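Local coordinates for possible prolidase (Bifidobacterium longum NCC2705, PDB 2P9B), which probably hydrolyses carbon-nitrogen bonds as a member of the amidohydrolase family and has been put forward as a possible prolidase, at residues Pro13-His18 and Thr35-Ala40; Ala19-Gly24 and Lys67-Gly72. All coordinates share one frame; numbering follows the deposited sequence.

Contact 1 (Pro13-His18 and Thr35-Ala40)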
ATOM      1  N   PRO A  13       5.786  22.744  16.068  1.00 22.72           N
ATOM      2  CA  PRO A  13       6.102  23.280  14.739  1.00 20.71           C
ATOM      3  C   PRO A  13       7.598  23.289  14.461  1.00 19.77           C
ATOM      4  O   PRO A  13       8.405  23.500  15.366  1.00 20.51           O
ATOM      5  CB  PRO A  13       5.498  24.682  14.779  1.00 20.55           C
ATOM      6  CG  PRO A  13       5.590  25.049  16.230  1.00 22.97           C
ATOM      7  CD  PRO A  13       5.164  23.776  16.916  1.00 21.69           C
ATOM      8  N   PHE A  14       7.967  23.056  13.205  1.00 18.49           N
ATOM      9  CA  PHE A  14       9.374  23.032  12.829  1.00 18.14           C
ATOM     10  C   PHE A  14       9.576  23.358  11.356  1.00 17.91           C
ATOM     11  O   PHE A  14       8.620  23.490  10.595  1.00 18.96           O
ATOM     12  CB  PHE A  14       9.959  21.649  13.124  1.00 19.25           C
ATOM     13  CG  PHE A  14       9.362  20.545  12.289  1.00 21.07           C
ATOM     14  CD1 PHE A  14       9.896  20.227  11.041  1.00 22.43           C
ATOM     15  CD2 PHE A  14       8.256  19.833  12.745  1.00 21.04           C
ATOM     16  CE1 PHE A  14       9.338  19.211  10.261  1.00 23.17           C
ATOM     17  CE2 PHE A  14       7.690  18.818  11.977  1.00 22.51           C
ATOM     18  CZ  PHE A  14       8.230  18.505  10.733  1.00 22.51           C
ATOM     19  N   ALA A  15      10.836  23.485  10.964  1.00 18.23           N
ATOM     20  CA  ALA A  15      11.172  23.766   9.579  1.00 19.47           C
ATOM     21  C   ALA A  15      12.372  22.918   9.191  1.00 18.83           C
ATOM     22  O   ALA A  15      13.387  22.915   9.888  1.00 21.62           O
ATOM     23  CB  ALA A  15      11.490  25.246   9.398  1.00 19.72           C
ATOM     24  N   LEU A  16      12.240  22.181   8.094  1.00 16.97           N
ATOM     25  CA  LEU A  16      13.325  21.345   7.591  1.00 16.67           C
ATOM     26  C   LEU A  16      13.927  22.137   6.443  1.00 16.17           C
ATOM     27  O   LEU A  16      13.276  22.320   5.417  1.00 16.64           O
ATOM     28  CB  LEU A  16      12.777  20.014   7.072  1.00 16.88           C
ATOM     29  CG  LEU A  16      13.780  19.093   6.366  1.00 19.42           C
ATOM     30  CD1 LEU A  16      14.845  18.630   7.345  1.00 21.78           C
ATOM     31  CD2 LEU A  16      13.031  17.895   5.780  1.00 21.49           C
ATOM     32  N   ALA A  17      15.163  22.600   6.609  1.00 16.53           N
ATOM     33  CA  ALA A  17      15.795  23.418   5.579  1.00 17.22           C
ATOM     34  C   ALA A  17      16.965  22.806   4.818  1.00 16.89           C
ATOM     35  O   ALA A  17      17.559  21.811   5.240  1.00 16.93           O
ATOM     36  CB  ALA A  17      16.233  24.748   6.193  1.00 17.44           C
ATOM     37  N   HIS A  18      17.275  23.428   3.681  1.00 16.26           N
ATOM     38  CA  HIS A  18      18.384  23.029   2.817  1.00 17.60           C
ATOM     39  C   HIS A  18      18.290  21.625   2.236  1.00 17.91           C
ATOM     40  O   HIS A  18      19.302  21.007   1.911  1.00 18.73           O
ATOM     41  CB  HIS A  18      19.700  23.183   3.582  1.00 19.68           C
ATOM     42  CG  HIS A  18      19.877  24.535   4.196  1.00 21.84           C
ATOM     43  ND1 HIS A  18      19.854  25.696   3.455  1.00 23.92           N
ATOM     44  CD2 HIS A  18      20.054  24.913   5.483  1.00 23.26           C
ATOM     45  CE1 HIS A  18      20.008  26.732   4.260  1.00 24.38           C
ATOM     46  NE2 HIS A  18      20.130  26.285   5.496  1.00 24.79           N
ATOM     47  N   THR A  35      13.056  24.521   1.863  1.00 14.81           N
ATOM     48  CA  THR A  35      12.695  24.455   3.265  1.00 15.08           C
ATOM     49  C   THR A  35      11.223  24.067   3.325  1.00 15.64           C
ATOM     50  O   THR A  35      10.406  24.573   2.556  1.00 15.23           O
ATOM     51  CB  THR A  35      12.868  25.812   3.980  1.00 15.76           C
ATOM     52  OG1 THR A  35      14.261  26.125   4.077  1.00 16.02           O
ATOM     53  CG2 THR A  35      12.253  25.768   5.382  1.00 17.03           C
ATOM     54  N   ILE A  36      10.894  23.141   4.216  1.00 15.27           N
ATOM     55  CA  ILE A  36       9.516  22.723   4.393  1.00 14.50           C
ATOM     56  C   ILE A  36       9.155  23.132   5.809  1.00 14.49           C
ATOM     57  O   ILE A  36       9.792  22.698   6.770  1.00 15.59           O
ATOM     58  CB  ILE A  36       9.347  21.196   4.246  1.00 13.49           C
ATOM     59  CG1 ILE A  36       9.739  20.756   2.832  1.00 15.52           C
ATOM     60  CG2 ILE A  36       7.898  20.813   4.528  1.00 13.14           C
ATOM     61  CD1 ILE A  36       9.616  19.258   2.595  1.00 17.92           C
ATOM     62  N   VAL A  37       8.143  23.981   5.934  1.00 13.42           N
ATOM     63  CA  VAL A  37       7.713  24.457   7.236  1.00 14.19           C
ATOM     64  C   VAL A  37       6.439  23.744   7.664  1.00 14.47           C
ATOM     65  O   VAL A  37       5.452  23.726   6.930  1.00 15.42           O
ATOM     66  CB  VAL A  37       7.460  25.976   7.206  1.00 14.67           C
ATOM     67  CG1 VAL A  37       7.063  26.462   8.593  1.00 15.42           C
ATOM     68  CG2 VAL A  37       8.714  26.696   6.712  1.00 14.95           C
ATOM     69  N   VAL A  38       6.469  23.161   8.856  1.00 15.50           N
ATOM     70  CA  VAL A  38       5.320  22.430   9.381  1.00 16.50           C
ATOM     71  C   VAL A  38       4.710  23.135  10.590  1.00 16.23           C
ATOM     72  O   VAL A  38       5.414  23.484  11.539  1.00 17.14           O
ATOM     73  CB  VAL A  38       5.726  20.991   9.777  1.00 15.16           C
ATOM     74  CG1 VAL A  38       4.527  20.241  10.330  1.00 15.83           C
ATOM     75  CG2 VAL A  38       6.298  20.261   8.559  1.00 17.82           C
ATOM     76  N   GLY A  39       3.395  23.336  10.547  1.00 17.71           N
ATOM     77  CA  GLY A  39       2.700  24.008  11.635  1.00 18.08           C
ATOM     78  C   GLY A  39       2.368  23.124  12.822  1.00 19.35           C
ATOM     79  O   GLY A  39       2.602  21.915  12.796  1.00 18.63           O
ATOM     80  N   ALA A  40       1.813  23.730  13.868  1.00 19.62           N
ATOM     81  CA  ALA A  40       1.452  23.006  15.081  1.00 20.78           C
ATOM     82  C   ALA A  40       0.310  22.030  14.831  1.00 19.90           C
ATOM     83  O   ALA A  40       0.083  21.118  15.627  1.00 22.58           O
ATOM     84  CB  ALA A  40       1.069  23.989  16.191  1.00 21.28           C
TER
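Phe-14 with Val-38 and Leu-16 with Ile-36 are the hydrogen-bonded pairs of two antiparallel strands, 14-17 and 35-38, whose axes approach to 4.5 Å, and between them Ala-15 meets Val-37 in a non-hydrogen-bonded pair. Of the four backbone bonds the straightest runs from Val-38 N to Phe-14 O, 2.8 Å long with an N-H...O angle of 170°. This register sets the Phe-14 and Val-38 side chains side by side, pointing the same way. With chi1 at 65°, CG of Phe-14 sits between its own backbone N and carbonyl carbon, and the ring turns a face to the valine. Val-38 CB makes a CH-pi contact 3.8 Å from the ring centroid, while Val-38 CG2 comes within 3.4 Å of Phe-14 CZ. An alanine in place of Phe-14 would probably open a gap beside the Val-38 isopropyl group. On the opposite side of the sheet from Phe-14 and Leu-16, Ala-15 CB touches Val-37 CG2 at 4.1 Å. Ser-50 OG bonds both Thr-35 OG1 and His-18 N, tying the corner to the strand. The pair forms the middle of a four-stranded mixed sheet, flanked by strands 60-63 and 44-49, and its Leu-16 face lies against strand 68-78.

Contact 2 (Ala19-Gly24 and Lys67-Gly72); sequences ATIVTG and KIVMPG
Thr-20 and Lys-67 begin the pairing of two parallel strands, 19-22 and 68-71, that are inclined at 33° to each other. Thr-20 N donates to Lys-67 O over 3.1 Å in a nearly straight bond (175°) lying in the carbonyl plane. The same carbonyl accepts a second donor, a water 2.7 Å from Lys-67 O. That water is also hydrogen-bonded to Thr-20 OG1 at 2.8 Å, and the threonine thus meets Lys-67 twice, directly through its backbone and indirectly through its hydroxyl. Further along, Val-69 N donates to Thr-20 O at 2.9 Å, and Val-69 O receives Val-22 N at 2.9 Å. The next bond of the series would fall to residue 71, but a proline nitrogen carries no hydrogen. Val-22 O meets Pro-71 CD instead, at 3.5 Å, and the parallel pattern stops there.

The alternate backbone groups look outward. Ala-19, Ile-21 and Thr-23 bond to Met-34, Leu-31 and Thr-29, and Ile-68 and Met-70 (selenomethionine) to Leu-406 and Leu-404.

Apolar groups pack on both faces. On one, Val-69 CG1, placed between its backbone N and carbonyl carbon (chi1 61°), presses on Ile-21 CG1 at 3.5 Å, closer than usual van der Waals contact. On the other, the Val-22 and Ile-68 side chains cross obliquely, CG2 to CG2 at 3.6 Å. Between the segments themselves, a side-chain hydroxyl takes part through water at Thr-20; the Thr-23 hydroxyl is satisfied by Thr-29 O and Asp-25 N. This chemistry is consistent with a mostly buried pair that meets water at the Thr-20 end and whose mutual hydrogen bonding ends at Pro-71, while strand 68-78 runs on, paired with strands 129-134 and 403-406.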
ATOM      1  N   ALA A  19      17.073  21.127   2.080  1.00 18.44           N
ATOM      2  CA  ALA A  19      16.897  19.793   1.547  1.00 18.24           C
ATOM      3  C   ALA A  19      16.583  19.800   0.060  1.00 17.04           C
ATOM      4  O   ALA A  19      16.110  20.796  -0.488  1.00 18.08           O
ATOM      5  CB  ALA A  19      15.785  19.076   2.299  1.00 20.43           C
ATOM      6  N   THR A  20      16.879  18.679  -0.586  1.00 16.70           N
ATOM      7  CA  THR A  20      16.574  18.505  -1.994  1.00 16.80           C
ATOM      8  C   THR A  20      15.256  17.744  -1.976  1.00 15.83           C
ATOM      9  O   THR A  20      15.182  16.640  -1.434  1.00 16.42           O
ATOM     10  CB  THR A  20      17.621  17.642  -2.718  1.00 18.01           C
ATOM     11  OG1 THR A  20      18.879  18.326  -2.729  1.00 21.78           O
ATOM     12  CG2 THR A  20      17.179  17.369  -4.147  1.00 19.86           C
ATOM     13  N   ILE A  21      14.218  18.337  -2.549  1.00 14.66           N
ATOM     14  CA  ILE A  21      12.915  17.693  -2.572  1.00 14.53           C
ATOM     15  C   ILE A  21      12.675  16.847  -3.813  1.00 14.96           C
ATOM     16  O   ILE A  21      12.821  17.322  -4.938  1.00 16.90           O
ATOM     17  CB  ILE A  21      11.762  18.725  -2.501  1.00 15.30           C
ATOM     18  CG1 ILE A  21      11.830  19.503  -1.184  1.00 14.87           C
ATOM     19  CG2 ILE A  21      10.416  18.008  -2.640  1.00 17.56           C
ATOM     20  CD1 ILE A  21      10.675  20.472  -0.981  1.00 16.23           C
ATOM     21  N   VAL A  22      12.340  15.581  -3.597  1.00 14.88           N
ATOM     22  CA  VAL A  22      11.980  14.692  -4.692  1.00 14.60           C
ATOM     23  C   VAL A  22      10.463  14.730  -4.540  1.00 14.43           C
ATOM     24  O   VAL A  22       9.903  14.149  -3.609  1.00 14.60           O
ATOM     25  CB  VAL A  22      12.537  13.269  -4.481  1.00 15.53           C
ATOM     26  CG1 VAL A  22      11.919  12.312  -5.482  1.00 16.99           C
ATOM     27  CG2 VAL A  22      14.056  13.285  -4.669  1.00 18.33           C
ATOM     28  N   THR A  23       9.805  15.451  -5.440  1.00 14.12           N
ATOM     29  CA  THR A  23       8.360  15.640  -5.372  1.00 14.76           C
ATOM     30  C   THR A  23       7.496  14.402  -5.513  1.00 15.11           C
ATOM     31  O   THR A  23       6.402  14.346  -4.955  1.00 15.62           O
ATOM     32  CB  THR A  23       7.890  16.648  -6.429  1.00 14.42           C
ATOM     33  OG1 THR A  23       8.089  16.089  -7.732  1.00 17.46           O
ATOM     34  CG2 THR A  23       8.674  17.946  -6.310  1.00 17.93           C
ATOM     35  N   GLY A  24       7.971  13.417  -6.261  1.00 14.65           N
ATOM     36  CA  GLY A  24       7.175  12.217  -6.451  1.00 16.29           C
ATOM     37  C   GLY A  24       6.098  12.443  -7.498  1.00 17.39           C
ATOM     38  O   GLY A  24       5.132  11.683  -7.585  1.00 16.70           O
ATOM     39  N   LYS A  67      20.586  16.120   2.424  1.00 19.23           N
ATOM     40  CA  LYS A  67      19.514  15.132   2.512  1.00 17.52           C
ATOM     41  C   LYS A  67      18.467  15.318   1.418  1.00 17.56           C
ATOM     42  O   LYS A  67      18.372  16.383   0.805  1.00 17.82           O
ATOM     43  CB  LYS A  67      18.818  15.241   3.874  1.00 19.38           C
ATOM     44  CG  LYS A  67      19.729  15.102   5.091  1.00 21.11           C
ATOM     45  CD  LYS A  67      20.238  13.678   5.260  1.00 25.90           C
ATOM     46  CE  LYS A  67      21.015  13.515   6.563  1.00 26.36           C
ATOM     47  NZ  LYS A  67      22.192  14.418   6.626  1.00 32.90           N
ATOM     48  N   ILE A  68      17.690  14.266   1.176  1.00 15.18           N
ATOM     49  CA  ILE A  68      16.604  14.306   0.203  1.00 15.11           C
ATOM     50  C   ILE A  68      15.325  14.136   1.014  1.00 15.27           C
ATOM     51  O   ILE A  68      15.297  13.346   1.958  1.00 16.25           O
ATOM     52  CB  ILE A  68      16.692  13.137  -0.820  1.00 16.29           C
ATOM     53  CG1 ILE A  68      17.633  13.508  -1.972  1.00 18.84           C
ATOM     54  CG2 ILE A  68      15.305  12.803  -1.372  1.00 15.97           C
ATOM     55  CD1 ILE A  68      19.070  13.657  -1.570  1.00 21.62           C
ATOM     56  N   VAL A  69      14.285  14.890   0.682  1.00 13.29           N
ATOM     57  CA  VAL A  69      13.016  14.732   1.383  1.00 12.74           C
ATOM     58  C   VAL A  69      11.957  14.503   0.319  1.00 13.24           C
ATOM     59  O   VAL A  69      11.962  15.154  -0.724  1.00 12.81           O
ATOM     60  CB  VAL A  69      12.637  15.966   2.227  1.00 13.94           C
ATOM     61  CG1 VAL A  69      12.493  17.184   1.342  1.00 17.14           C
ATOM     62  CG2 VAL A  69      11.333  15.690   2.981  1.00 15.21           C
HETATM   63  N   MSE A  70      11.065  13.559   0.588  1.00 12.29           N
HETATM   64  CA  MSE A  70      10.008  13.213  -0.344  1.00 12.47           C
HETATM   65  C   MSE A  70       8.756  12.888   0.453  1.00 12.61           C
HETATM   66  O   MSE A  70       8.796  12.842   1.683  1.00 11.07           O
HETATM   67  CB  MSE A  70      10.430  11.998  -1.201  1.00 13.34           C
HETATM   68  CG  MSE A  70      10.622  10.666  -0.435  1.00 15.40           C
HETATM   69 SE   MSE A  70      10.938   9.105  -1.508  1.00 20.97          SE
HETATM   70  CE  MSE A  70       9.158   8.851  -2.135  1.00 18.80           C
ATOM     71  N   PRO A  71       7.618  12.694  -0.235  1.00 11.28           N
ATOM     72  CA  PRO A  71       6.400  12.368   0.509  1.00 10.58           C
ATOM     73  C   PRO A  71       6.606  10.999   1.152  1.00  9.58           C
ATOM     74  O   PRO A  71       7.376  10.185   0.640  1.00 11.19           O
ATOM     75  CB  PRO A  71       5.325  12.305  -0.576  1.00  9.42           C
ATOM     76  CG  PRO A  71       5.848  13.246  -1.647  1.00 10.89           C
ATOM     77  CD  PRO A  71       7.323  12.901  -1.665  1.00 12.16           C
ATOM     78  N   GLY A  72       5.923  10.739   2.258  1.00  9.49           N
ATOM     79  CA  GLY A  72       6.075   9.439   2.889  1.00 10.01           C
ATOM     80  C   GLY A  72       5.590   8.351   1.949  1.00 10.08           C
ATOM     81  O   GLY A  72       4.694   8.584   1.130  1.00 11.17           O
TER
HETATM   82  O   HOH W   1      20.460  17.525  -0.566  1.00 23.36           O

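Contacts 1 and 2 have their centres 13 Å apart and belong to two sheets that pack together through apolar side chains, the chain turning a corner at His-18 to pass from strand 14-17 to strand 19-22. Their segments alternate in sequence, yet they meet through one apolar cluster. Ile-36 CD1 lies 3.8 Å from Val-69 CG1 and 3.9 Å from Ile-21 CD1, while Leu-16 CD2 reaches Val-69 CG2 at 3.9 Å, so that Val-69 touches both strands of contact 1. Strand 68-78, begun in contact 2, runs on toward His-77 and His-79, which with Asp-345 may form a vacant metal site, as expected of an amidohydrolase.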